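Local coordinates for protein ArCE4A (Arthrobacter sp. AW19M34-1, PDB 5LFZ) that probably removes acetyl groups from N-acetylglucosamine-containing polysaccharides as a metal-dependent carbohydrate esterase of family 4, at residues 56-70 with 106-120. Sequence-based numbering, arbitrary orientation.
Sequences FVLGKNVKKYPKTLK and EAIEQAAGVKPQILR
Beside the metal site of the NodB-type barrel, the ring of Phe56, on strand 54-57, meets Arg120 and Ile118. An aromatic suits this place because its flat face receives the arginine's aliphatic stem: Arg120 CB makes a CH-pi contact 3.8 Å from the ring centroid. With its CG anti to the backbone N (chi1 173°) and its chain bent at chi3, Arg120 also sets one guanidinium face over the CD1-CE1 rim, Phe56 CE1 lying 3.5 Å from Arg120 CZ and the planes 33° apart. NH1 forms a salt bridge with Asp32 and bonds Thr30 OG1, while NE and NH2 donate to the carbonyls of Val139 and Leu140, satisfying the buried charge. Ile118 CD1 reaches Phe56 CZ obliquely at 3.6 Å. Replacing Phe56 by an alanine is likely to strip the face from under Arg120 CB, leave the guanidinium less firmly positioned and open a gap beside Ile118 CD1.

Farther out, the axes of helices 66-70 and 106-112 cross at -79° and approach to 8.2 Å, which the small Ala111 and Ala112 permit against Pro66 and Leu69. Ala107 CB instead meets Gly59 and Val62 CG1 (3.7 Å). At the exposed margin the long Lys70, bent at chi4, curls NZ back to Ala111 O (2.7 Å) in the carbonyl plane. Inward, Arg120 O accepts a hydrogen bond from ND1 of the nickel ligand His82, a second-shell link expected of a CE4 deacetylase barrel.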
loop_
_atom_site.group_PDB
_atom_site.type_symbol
_atom_site.label_atom_id
_atom_site.label_comp_id
_atom_site.label_asym_id
_atom_site.label_seq_id
_atom_site.Cartn_x
_atom_site.Cartn_y
_atom_site.Cartn_z
ATOM N N PHE A 56 0.154 2.907 -1.328
ATOM C CA PHE A 56 -0.519 2.960 -2.617
ATOM C C PHE A 56 -1.120 4.346 -2.794
ATOM O O PHE A 56 -2.178 4.664 -2.248
ATOM C CB PHE A 56 -1.564 1.864 -2.724
ATOM C CG PHE A 56 -0.965 0.495 -2.799
ATOM C CD1 PHE A 56 -0.781 -0.269 -1.656
ATOM C CD2 PHE A 56 -0.541 -0.014 -4.016
ATOM C CE1 PHE A 56 -0.215 -1.527 -1.729
ATOM C CE2 PHE A 56 0.022 -1.272 -4.100
ATOM C CZ PHE A 56 0.197 -2.029 -2.958
ATOM N N VAL A 57 -0.423 5.174 -3.561
ATOM C CA VAL A 57 -0.724 6.598 -3.595
ATOM C C VAL A 57 -1.687 6.992 -4.713
ATOM O O VAL A 57 -1.708 6.391 -5.789
ATOM C CB VAL A 57 0.565 7.428 -3.735
ATOM C CG1 VAL A 57 1.445 7.236 -2.526
ATOM C CG2 VAL A 57 1.331 7.058 -5.022
ATOM N N LEU A 58 -2.490 8.011 -4.435
ATOM C CA LEU A 58 -3.356 8.606 -5.446
ATOM C C LEU A 58 -2.596 9.665 -6.230
ATOM O O LEU A 58 -2.077 10.608 -5.642
ATOM C CB LEU A 58 -4.598 9.223 -4.801
ATOM C CG LEU A 58 -5.703 8.234 -4.447
ATOM C CD1 LEU A 58 -6.796 8.916 -3.634
ATOM C CD2 LEU A 58 -6.285 7.634 -5.717
ATOM N N GLY A 59 -2.530 9.513 -7.550
ATOM C CA GLY A 59 -1.767 10.423 -8.381
ATOM C C GLY A 59 -2.133 11.883 -8.189
ATOM O O GLY A 59 -1.260 12.749 -8.181
ATOM N N LYS A 60 -3.424 12.154 -8.023
ATOM C CA LYS A 60 -3.900 13.519 -7.815
ATOM C C LYS A 60 -3.284 14.133 -6.556
ATOM O O LYS A 60 -3.022 15.336 -6.510
ATOM C CB LYS A 60 -5.432 13.545 -7.723
ATOM C CG LYS A 60 -5.982 12.785 -6.522
ATOM C CD LYS A 60 -7.502 12.767 -6.474
ATOM C CE LYS A 60 -7.986 11.962 -5.272
ATOM N NZ LYS A 60 -9.472 11.878 -5.194
ATOM N N ASN A 61 -3.041 13.297 -5.550
ATOM C CA ASN A 61 -2.484 13.740 -4.273
ATOM C C ASN A 61 -0.976 13.896 -4.345
ATOM O O ASN A 61 -0.384 14.677 -3.600
ATOM C CB ASN A 61 -2.829 12.754 -3.150
ATOM C CG ASN A 61 -4.283 12.823 -2.720
ATOM O OD1 ASN A 61 -5.010 13.759 -3.062
ATOM N ND2 ASN A 61 -4.712 11.830 -1.945
ATOM N N VAL A 62 -0.361 13.140 -5.250
ATOM C CA VAL A 62 1.093 13.070 -5.356
ATOM C C VAL A 62 1.692 14.403 -5.791
ATOM O O VAL A 62 2.751 14.805 -5.300
ATOM C CB VAL A 62 1.508 11.957 -6.333
ATOM C CG1 VAL A 62 2.981 12.077 -6.710
ATOM C CG2 VAL A 62 1.201 10.588 -5.736
ATOM N N LYS A 63 1.000 15.084 -6.702
ATOM C CA LYS A 63 1.393 16.411 -7.171
ATOM C C LYS A 63 1.731 17.367 -6.032
ATOM O O LYS A 63 2.692 18.133 -6.113
ATOM C CB LYS A 63 0.271 17.019 -8.016
ATOM C CG LYS A 63 -0.271 16.092 -9.077
ATOM C CD LYS A 63 0.389 16.363 -10.411
ATOM C CE LYS A 63 -0.120 15.418 -11.479
ATOM N NZ LYS A 63 0.855 15.289 -12.591
ATOM N N LYS A 64 0.930 17.303 -4.973
ATOM C CA LYS A 64 1.052 18.211 -3.837
ATOM C C LYS A 64 2.126 17.775 -2.843
ATOM O O LYS A 64 2.530 18.558 -1.985
ATOM C CB LYS A 64 -0.290 18.326 -3.111
ATOM C CG LYS A 64 -1.439 18.800 -3.983
ATOM C CD LYS A 64 -2.732 18.877 -3.189
ATOM C CE LYS A 64 -3.162 17.499 -2.712
ATOM N NZ LYS A 64 -4.491 17.531 -2.040
ATOM N N TYR A 65 2.585 16.533 -2.956
ATOM C CA TYR A 65 3.475 15.970 -1.942
ATOM C C TYR A 65 4.784 15.367 -2.450
ATOM O O TYR A 65 5.101 14.223 -2.106
ATOM C CB TYR A 65 2.733 14.885 -1.167
ATOM C CG TYR A 65 1.746 15.412 -0.163
ATOM C CD1 TYR A 65 0.438 15.691 -0.529
ATOM C CD2 TYR A 65 2.120 15.617 1.155
ATOM C CE1 TYR A 65 -0.467 16.170 0.390
ATOM C CE2 TYR A 65 1.227 16.092 2.079
ATOM C CZ TYR A 65 -0.066 16.369 1.694
ATOM O OH TYR A 65 -0.955 16.846 2.625
ATOM N N PRO A 66 5.564 16.125 -3.240
ATOM C CA PRO A 66 6.785 15.531 -3.800
ATOM C C PRO A 66 7.834 15.169 -2.747
ATOM O O PRO A 66 8.440 14.104 -2.837
ATOM C CB PRO A 66 7.311 16.629 -4.729
ATOM C CG PRO A 66 6.774 17.898 -4.145
ATOM C CD PRO A 66 5.414 17.538 -3.632
ATOM N N LYS A 67 8.037 16.029 -1.754
ATOM C CA LYS A 67 9.048 15.763 -0.740
ATOM C C LYS A 67 8.670 14.557 0.119
ATOM O O LYS A 67 9.536 13.798 0.559
ATOM C CB LYS A 67 9.267 17.004 0.125
ATOM C CG LYS A 67 9.583 18.245 -0.702
ATOM C CD LYS A 67 9.822 19.473 0.155
ATOM C CE LYS A 67 9.841 20.737 -0.693
ATOM N NZ LYS A 67 10.666 20.572 -1.923
ATOM N N THR A 68 7.372 14.380 0.351
ATOM C CA THR A 68 6.892 13.252 1.132
ATOM C C THR A 68 7.104 11.932 0.384
ATOM O O THR A 68 7.451 10.922 0.996
ATOM C CB THR A 68 5.400 13.434 1.510
ATOM O OG1 THR A 68 5.256 14.645 2.257
ATOM C CG2 THR A 68 4.910 12.274 2.357
ATOM N N LEU A 69 6.947 11.938 -0.938
ATOM C CA LEU A 69 7.239 10.728 -1.704
ATOM C C LEU A 69 8.740 10.446 -1.701
ATOM O O LEU A 69 9.162 9.288 -1.638
ATOM C CB LEU A 69 6.715 10.833 -3.137
ATOM C CG LEU A 69 5.403 10.059 -3.286
ATOM C CD1 LEU A 69 4.271 10.790 -2.560
ATOM C CD2 LEU A 69 5.056 9.813 -4.742
ATOM N N LYS A 70 9.547 11.501 -1.738
ATOM C CA LYS A 70 10.987 11.314 -1.640
ATOM C C LYS A 70 11.339 10.688 -0.291
ATOM O O LYS A 70 12.260 9.878 -0.213
ATOM C CB LYS A 70 11.736 12.630 -1.838
ATOM C CG LYS A 70 11.733 13.133 -3.273
ATOM C CD LYS A 70 12.660 14.328 -3.427
ATOM C CE LYS A 70 12.459 15.021 -4.761
ATOM N NZ LYS A 70 11.101 15.630 -4.853
ATOM N N GLU A 106 3.428 9.379 -13.959
ATOM C CA GLU A 106 4.126 10.632 -14.224
ATOM C C GLU A 106 4.280 11.416 -12.929
ATOM O O GLU A 106 5.333 11.991 -12.660
ATOM C CB GLU A 106 3.391 11.479 -15.259
ATOM C CG GLU A 106 4.069 12.817 -15.517
ATOM C CD GLU A 106 3.118 13.881 -16.033
ATOM O OE1 GLU A 106 1.898 13.787 -15.779
ATOM O OE2 GLU A 106 3.595 14.816 -16.703
ATOM N N ALA A 107 3.216 11.436 -12.133
ATOM C CA ALA A 107 3.237 12.160 -10.872
ATOM C C ALA A 107 4.293 11.578 -9.927
ATOM O O ALA A 107 5.064 12.318 -9.307
ATOM C CB ALA A 107 1.859 12.133 -10.224
ATOM N N ILE A 108 4.323 10.254 -9.817
ATOM C CA ILE A 108 5.292 9.583 -8.954
ATOM C C ILE A 108 6.722 9.807 -9.464
ATOM O O ILE A 108 7.645 10.066 -8.683
ATOM C CB ILE A 108 4.993 8.068 -8.848
ATOM C CG1 ILE A 108 3.667 7.827 -8.119
ATOM C CG2 ILE A 108 6.119 7.341 -8.111
ATOM C CD1 ILE A 108 3.174 6.388 -8.222
ATOM N N GLU A 109 6.914 9.745 -10.779
ATOM C CA GLU A 109 8.250 9.942 -11.317
ATOM C C GLU A 109 8.702 11.380 -11.080
ATOM O O GLU A 109 9.834 11.612 -10.667
ATOM C CB GLU A 109 8.298 9.583 -12.804
ATOM C CG GLU A 109 9.684 9.153 -13.286
ATOM C CD GLU A 109 10.644 10.316 -13.396
ATOM O OE1 GLU A 109 10.168 11.450 -13.615
ATOM O OE2 GLU A 109 11.870 10.104 -13.265
ATOM N N GLN A 110 7.818 12.343 -11.316
ATOM C CA GLN A 110 8.174 13.746 -11.116
ATOM C C GLN A 110 8.488 14.027 -9.646
ATOM O O GLN A 110 9.397 14.800 -9.329
ATOM C CB GLN A 110 7.054 14.669 -11.602
ATOM C CG GLN A 110 7.399 16.151 -11.537
ATOM C CD GLN A 110 8.567 16.529 -12.432
ATOM O OE1 GLN A 110 8.764 15.946 -13.501
ATOM N NE2 GLN A 110 9.354 17.506 -11.995
ATOM N N ALA A 111 7.747 13.377 -8.757
ATOM C CA ALA A 111 7.891 13.606 -7.325
ATOM C C ALA A 111 9.129 12.934 -6.735
ATOM O O ALA A 111 9.865 13.556 -5.970
ATOM C CB ALA A 111 6.638 13.127 -6.585
ATOM N N ALA A 112 9.368 11.673 -7.090
ATOM C CA ALA A 112 10.374 10.878 -6.382
ATOM C C ALA A 112 11.414 10.225 -7.288
ATOM O O ALA A 112 12.346 9.583 -6.803
ATOM C CB ALA A 112 9.688 9.815 -5.548
ATOM N N GLY A 113 11.248 10.374 -8.598
ATOM C CA GLY A 113 12.221 9.858 -9.546
ATOM C C GLY A 113 12.190 8.350 -9.704
ATOM O O GLY A 113 13.124 7.758 -10.257
ATOM N N VAL A 114 11.120 7.726 -9.221
ATOM C CA VAL A 114 10.958 6.285 -9.362
ATOM C C VAL A 114 9.663 5.954 -10.080
ATOM O O VAL A 114 8.769 6.790 -10.190
ATOM C CB VAL A 114 10.964 5.564 -7.987
ATOM C CG1 VAL A 114 12.226 5.906 -7.209
ATOM C CG2 VAL A 114 9.722 5.919 -7.184
ATOM N N LYS A 115 9.572 4.723 -10.562
ATOM C CA LYS A 115 8.349 4.198 -11.141
ATOM C C LYS A 115 7.794 3.144 -10.191
ATOM O O LYS A 115 8.553 2.320 -9.682
ATOM C CB LYS A 115 8.626 3.605 -12.528
ATOM C CG LYS A 115 7.391 3.262 -13.338
ATOM C CD LYS A 115 7.770 2.574 -14.645
ATOM C CE LYS A 115 8.666 3.458 -15.507
ATOM N NZ LYS A 115 7.885 4.298 -16.457
ATOM N N PRO A 116 6.476 3.171 -9.926
ATOM C CA PRO A 116 5.918 2.103 -9.091
ATOM C C PRO A 116 6.041 0.765 -9.801
ATOM O O PRO A 116 6.152 0.728 -11.029
ATOM C CB PRO A 116 4.452 2.511 -8.924
ATOM C CG PRO A 116 4.162 3.287 -10.170
ATOM C CD PRO A 116 5.422 4.058 -10.451
ATOM N N GLN A 117 6.043 -0.323 -9.044
ATOM C CA GLN A 117 6.178 -1.640 -9.641
ATOM C C GLN A 117 4.955 -2.487 -9.346
ATOM O O GLN A 117 4.887 -3.650 -9.734
ATOM C CB GLN A 117 7.447 -2.328 -9.133
ATOM C CG GLN A 117 8.711 -1.528 -9.383
ATOM C CD GLN A 117 9.903 -2.069 -8.622
ATOM O OE1 GLN A 117 9.749 -2.829 -7.664
ATOM N NE2 GLN A 117 11.101 -1.681 -9.045
ATOM N N ILE A 118 3.993 -1.888 -8.648
ATOM C CA ILE A 118 2.762 -2.556 -8.249
ATOM C C ILE A 118 1.604 -1.563 -8.291
ATOM O O ILE A 118 1.814 -0.354 -8.167
ATOM C CB ILE A 118 2.871 -3.147 -6.822
ATOM C CG1 ILE A 118 3.283 -2.052 -5.831
ATOM C CG2 ILE A 118 3.882 -4.284 -6.785
ATOM C CD1 ILE A 118 3.494 -2.555 -4.404
ATOM N N LEU A 119 0.386 -2.070 -8.459
ATOM C CA LEU A 119 -0.804 -1.224 -8.468
ATOM C C LEU A 119 -1.901 -1.902 -7.664
ATOM O O LEU A 119 -2.070 -3.116 -7.741
ATOM C CB LEU A 119 -1.278 -0.951 -9.905
ATOM C CG LEU A 119 -2.510 -0.052 -10.116
ATOM C CD1 LEU A 119 -2.378 0.742 -11.415
ATOM C CD2 LEU A 119 -3.819 -0.841 -10.110
ATOM N N ARG A 120 -2.639 -1.115 -6.890
ATOM C CA ARG A 120 -3.804 -1.616 -6.166
ATOM C C ARG A 120 -5.040 -0.941 -6.742
ATOM O O ARG A 120 -5.111 0.285 -6.788
ATOM C CB ARG A 120 -3.683 -1.344 -4.671
ATOM C CG ARG A 120 -4.931 -1.700 -3.895
ATOM C CD ARG A 120 -4.691 -1.598 -2.406
ATOM N NE ARG A 120 -3.957 -2.740 -1.868
ATOM C CZ ARG A 120 -3.361 -2.727 -0.679
ATOM N NH1 ARG A 120 -3.411 -1.624 0.058
ATOM N NH2 ARG A 120 -2.715 -3.799 -0.227
#